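G protein alpha subunit (Entamoeba histolytica, PDB 4FID) is a heterotrimeric G-protein alpha subunit that binds GDP and probably hydrolyses GTP while relaying signals from membrane receptors. Local coordinates at residues A[194-199]-A[211-216]; A[199-202]-A[208-211]. All coordinates share one frame; numbering follows the deposited sequence.

Contact 1: residues A[194-199]-A[211-216]; sequences LAEYDM and TESIAV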
loop_
_atom_site.group_PDB
_atom_site.type_symbol
_atom_site.label_atom_id
_atom_site.label_comp_id
_atom_site.label_asym_id
_atom_site.label_seq_id
_atom_site.Cartn_x
_atom_site.Cartn_y
_atom_site.Cartn_z
ATOM N N LEU A 194 8.136 -0.352 2.439
ATOM C CA LEU A 194 9.570 -0.116 2.435
ATOM C C LEU A 194 9.851 1.365 2.263
ATOM O O LEU A 194 10.866 1.872 2.738
ATOM C CB LEU A 194 10.252 -0.915 1.326
ATOM C CG LEU A 194 10.543 -2.385 1.645
ATOM C CD1 LEU A 194 10.967 -3.129 0.393
ATOM C CD2 LEU A 194 11.620 -2.447 2.706
ATOM N N ALA A 195 8.952 2.070 1.588
ATOM C CA ALA A 195 9.256 3.451 1.239
ATOM C C ALA A 195 9.089 4.439 2.407
ATOM O O ALA A 195 9.298 5.637 2.237
ATOM C CB ALA A 195 8.461 3.889 0.017
ATOM N N GLU A 196 8.738 3.932 3.587
ATOM C CA GLU A 196 8.508 4.778 4.751
ATOM C C GLU A 196 9.746 4.916 5.631
ATOM O O GLU A 196 9.668 5.503 6.711
ATOM C CB GLU A 196 7.335 4.249 5.595
ATOM C CG GLU A 196 7.680 2.983 6.403
ATOM C CD GLU A 196 6.541 2.465 7.311
ATOM O OE1 GLU A 196 5.356 2.847 7.126
ATOM O OE2 GLU A 196 6.848 1.650 8.209
ATOM N N TYR A 197 10.882 4.384 5.186
ATOM C CA TYR A 197 12.100 4.424 6.008
ATOM C C TYR A 197 12.533 5.836 6.440
ATOM O O TYR A 197 13.251 5.984 7.414
ATOM C CB TYR A 197 13.270 3.718 5.315
ATOM C CG TYR A 197 13.713 4.401 4.051
ATOM C CD1 TYR A 197 14.658 5.419 4.081
ATOM C CD2 TYR A 197 13.172 4.039 2.821
ATOM C CE1 TYR A 197 15.060 6.056 2.919
ATOM C CE2 TYR A 197 13.568 4.664 1.655
ATOM C CZ TYR A 197 14.513 5.666 1.716
ATOM O OH TYR A 197 14.902 6.273 0.557
ATOM N N ASP A 198 12.091 6.871 5.735
ATOM C CA ASP A 198 12.518 8.232 6.061
ATOM C C ASP A 198 11.428 9.125 6.636
ATOM O O ASP A 198 11.616 10.331 6.701
ATOM C CB ASP A 198 13.061 8.928 4.816
ATOM C CG ASP A 198 11.968 9.276 3.833
ATOM O OD1 ASP A 198 12.104 10.293 3.122
ATOM O OD2 ASP A 198 10.965 8.530 3.785
HETATM N N MSE A 199 10.298 8.558 7.048
HETATM C CA MSE A 199 9.184 9.381 7.495
HETATM C C MSE A 199 9.018 9.470 9.015
HETATM O O MSE A 199 9.038 8.459 9.712
HETATM C CB MSE A 199 7.901 8.896 6.839
HETATM C CG MSE A 199 8.002 8.859 5.319
HETATM SE SE MSE A 199 6.374 8.280 4.403
HETATM C CE MSE A 199 5.122 9.558 5.181
ATOM N N THR A 211 9.998 2.722 13.190
ATOM C CA THR A 211 9.979 2.181 14.546
ATOM C C THR A 211 8.565 1.829 15.032
ATOM O O THR A 211 8.365 0.868 15.783
ATOM C CB THR A 211 10.667 3.146 15.555
ATOM O OG1 THR A 211 10.032 4.434 15.518
ATOM C CG2 THR A 211 12.138 3.296 15.222
ATOM N N GLU A 212 7.582 2.611 14.613
ATOM C CA GLU A 212 6.201 2.240 14.870
ATOM C C GLU A 212 5.810 0.904 14.177
ATOM O O GLU A 212 5.176 0.063 14.801
ATOM C CB GLU A 212 5.256 3.366 14.475
ATOM C CG GLU A 212 3.823 3.117 14.894
ATOM C CD GLU A 212 2.819 3.812 13.992
ATOM O OE1 GLU A 212 1.605 3.721 14.284
ATOM O OE2 GLU A 212 3.241 4.444 12.993
ATOM N N SER A 213 6.186 0.693 12.910
ATOM C CA SER A 213 5.885 -0.592 12.273
ATOM C C SER A 213 6.583 -1.738 12.970
ATOM O O SER A 213 5.993 -2.804 13.162
ATOM C CB SER A 213 6.291 -0.630 10.805
ATOM O OG SER A 213 5.757 0.470 10.129
ATOM N N ILE A 214 7.848 -1.522 13.315
ATOM C CA ILE A 214 8.673 -2.588 13.858
ATOM C C ILE A 214 8.059 -3.091 15.158
ATOM O O ILE A 214 7.966 -4.296 15.388
ATOM C CB ILE A 214 10.142 -2.127 14.075
ATOM C CG1 ILE A 214 10.886 -2.043 12.733
ATOM C CG2 ILE A 214 10.882 -3.059 15.043
ATOM C CD1 ILE A 214 12.288 -1.456 12.861
ATOM N N ALA A 215 7.613 -2.164 15.996
ATOM C CA ALA A 215 7.055 -2.535 17.275
ATOM C C ALA A 215 5.711 -3.271 17.078
ATOM O O ALA A 215 5.388 -4.201 17.825
ATOM C CB ALA A 215 6.903 -1.298 18.151
ATOM N N VAL A 216 4.940 -2.874 16.066
ATOM C CA VAL A 216 3.741 -3.627 15.737
ATOM C C VAL A 216 4.107 -5.071 15.432
ATOM O O VAL A 216 3.562 -6.002 16.006
ATOM C CB VAL A 216 3.007 -3.054 14.522
ATOM C CG1 VAL A 216 2.030 -4.109 13.939
ATOM C CG2 VAL A 216 2.296 -1.723 14.875
#
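Glu196 turns CG between its backbone N and carbonyl carbon (chi1 74°) and then runs extended, carrying its carboxylate across to helix 209-222, while Ser213 holds OG beside its own backbone N (chi1 -52°) and so presents it to the acid. The two residues meet through one hydrogen bond, Ser213 OG donating to Glu196 OE2 at 2.5 Å. OE2 receives it on the syn lone pair, the side of its sister oxygen; even so OE1 stays 3.9 Å from Ser213 OG, which makes this a one-oxygen grip rather than a forked one. The reach is wholly side chain, for the CA atoms of Glu196 and Ser213 are 9.6 Å apart. Glu196 also opens a type I turn, its O accepting from Met199 N at 3.1 Å. Within the turn, Tyr197 meets the ring of Phe241 at about a right angle; Lys244 takes both Ala195 O and a salt bridge from Asp198, tying the loop to helix 238-247. Ser213 OG is further hydrogen-bonded to Arg209 O, one turn back, and to Ser13 OG, in the P-loop (Walker A) segment that holds GDP. Three oxygens thus lie round a buried hydroxyl that carries one proton. Glu212 OE2, 6.4 Å from Glu196 OE1, may oppose ionisation of Glu196, but the nearby Arg209 and the donated hydrogen bond probably favour the charged form; the net result is a polar link, not a hydrophobic one, between loop and helix.

Contact 2: residues A[199-202]-A[208-211]; sequences MKLY and SRLT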
loop_
_atom_site.group_PDB
_atom_site.type_symbol
_atom_site.label_atom_id
_atom_site.label_comp_id
_atom_site.label_asym_id
_atom_site.label_seq_id
_atom_site.Cartn_x
_atom_site.Cartn_y
_atom_site.Cartn_z
HETATM N N MSE A 199 10.298 8.558 7.048
HETATM C CA MSE A 199 9.184 9.381 7.495
HETATM C C MSE A 199 9.018 9.470 9.015
HETATM O O MSE A 199 9.038 8.459 9.712
HETATM C CB MSE A 199 7.901 8.896 6.839
HETATM C CG MSE A 199 8.002 8.859 5.319
HETATM SE SE MSE A 199 6.374 8.280 4.403
HETATM C CE MSE A 199 5.122 9.558 5.181
ATOM N N LYS A 200 8.847 10.693 9.520
ATOM C CA LYS A 200 8.745 10.935 10.961
ATOM C C LYS A 200 7.297 10.938 11.432
ATOM O O LYS A 200 6.392 10.646 10.650
ATOM C CB LYS A 200 9.461 12.227 11.360
ATOM C CG LYS A 200 10.971 12.192 11.104
ATOM C CD LYS A 200 11.691 11.087 11.906
ATOM C CE LYS A 200 13.077 10.765 11.300
ATOM N NZ LYS A 200 14.029 9.999 12.179
ATOM N N LEU A 201 7.079 11.253 12.705
ATOM C CA LEU A 201 5.754 11.093 13.302
ATOM C C LEU A 201 5.442 12.039 14.457
ATOM O O LEU A 201 4.912 13.130 14.245
ATOM C CB LEU A 201 5.554 9.649 13.774
ATOM C CG LEU A 201 4.740 8.720 12.876
ATOM C CD1 LEU A 201 4.361 7.467 13.650
ATOM C CD2 LEU A 201 3.504 9.441 12.361
ATOM N N TYR A 202 5.763 11.600 15.676
ATOM C CA TYR A 202 5.378 12.307 16.908
ATOM C C TYR A 202 3.984 12.923 16.811
ATOM O O TYR A 202 3.019 12.235 16.478
ATOM C CB TYR A 202 6.416 13.368 17.297
ATOM C CG TYR A 202 7.165 13.938 16.115
ATOM C CD1 TYR A 202 6.588 14.910 15.306
ATOM C CD2 TYR A 202 8.447 13.498 15.804
ATOM C CE1 TYR A 202 7.264 15.426 14.217
ATOM C CE2 TYR A 202 9.133 14.013 14.721
ATOM C CZ TYR A 202 8.536 14.975 13.930
ATOM O OH TYR A 202 9.214 15.487 12.850
ATOM N N SER A 208 9.296 7.736 14.511
ATOM C CA SER A 208 9.264 7.523 13.076
ATOM C C SER A 208 8.251 6.447 12.707
ATOM O O SER A 208 7.811 5.686 13.570
ATOM C CB SER A 208 10.657 7.149 12.560
ATOM O OG SER A 208 10.913 5.769 12.708
ATOM N N ARG A 209 7.866 6.414 11.432
ATOM C CA ARG A 209 6.998 5.370 10.913
ATOM C C ARG A 209 7.644 3.997 11.028
ATOM O O ARG A 209 6.975 3.001 11.306
ATOM C CB ARG A 209 6.626 5.655 9.452
ATOM C CG ARG A 209 5.710 6.837 9.288
ATOM C CD ARG A 209 5.037 6.860 7.938
ATOM N NE ARG A 209 3.949 7.839 7.929
ATOM C CZ ARG A 209 2.714 7.572 8.349
ATOM N NH1 ARG A 209 2.414 6.354 8.795
ATOM N NH2 ARG A 209 1.779 8.514 8.326
ATOM N N LEU A 210 8.953 3.955 10.830
ATOM C CA LEU A 210 9.690 2.698 10.780
ATOM C C LEU A 210 9.670 1.986 12.135
ATOM O O LEU A 210 9.343 0.798 12.218
ATOM C CB LEU A 210 11.115 2.950 10.286
ATOM C CG LEU A 210 12.074 1.767 10.173
ATOM C CD1 LEU A 210 11.548 0.668 9.244
ATOM C CD2 LEU A 210 13.442 2.241 9.738
ATOM N N THR A 211 9.998 2.722 13.190
ATOM C CA THR A 211 9.979 2.181 14.546
ATOM C C THR A 211 8.565 1.829 15.032
ATOM O O THR A 211 8.365 0.868 15.783
ATOM C CB THR A 211 10.667 3.146 15.555
ATOM O OG1 THR A 211 10.032 4.434 15.518
ATOM C CG2 THR A 211 12.138 3.296 15.222
#
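Arg209 lays its extended aliphatic chain obliquely across the side chain of Met199, a selenomethionine, with Arg209 CD 3.7 Å from Met199 CB. The Met199 chain is straight as far as SE and bends at its last torsion (chi3 55°), which returns CE toward Arg209 NE, though this side chain is poorly ordered; the methyl stands obliquely to the guanidinium. Leu201 crosses Arg209 at about a right angle and sets CD2 over one face of the guanidinium, while its CD1 packs 3.9 Å from Ser208 O. Leucine and selenomethionine therefore line the arginine with apolar surface, and its NH2 keeps a long, weak ion pair with Glu15 of the GDP site. Beneath these side chains the backbones join: Arg209 N donates to Met199 O over 2.9 Å, nearly straight at 172°, and Lys200 and Ser208 form a single bridge with their CA atoms 4.0 Å apart. Lys200, exposed to solvent, bends at chi2 and brings CD to 4.1 Å from Ser208 CB. Ser208 ends the loop as the N-cap of helix 209-222. Its OG accepts from Thr211 N at 3.2 Å, satisfying an amide of the first turn, and Thr211 OG1 gives a weak bond back to Ser208 O. The helix that this side-chain N-cap starts is the connection of the beta-alpha-beta crossover between parallel strands 187-193 and 230-236 in the Ras-like domain of the G-alpha fold.

How the contacts relate
Contacts 1 and 2 fasten successive parts of one loop, between strand 187-193 and helix 209-222, to the same helix; their centres are 6 Å apart and Met199 and Thr211 belong to both. Contact 1 is buried and polar, whereas contact 2 lies toward the surface and combines backbone pairing with apolar packing. They touch where Glu212 OE2 comes 3.3 Å from Leu201 CD1 and Glu196 OE2 comes 3.4 Å from Arg209 O. Both approach the nucleotide site without entering it: the side chains of Glu196 and Arg209 each lie about 9 Å from bound GDP, and about 6 and 4 Å respectively from that of Glu15.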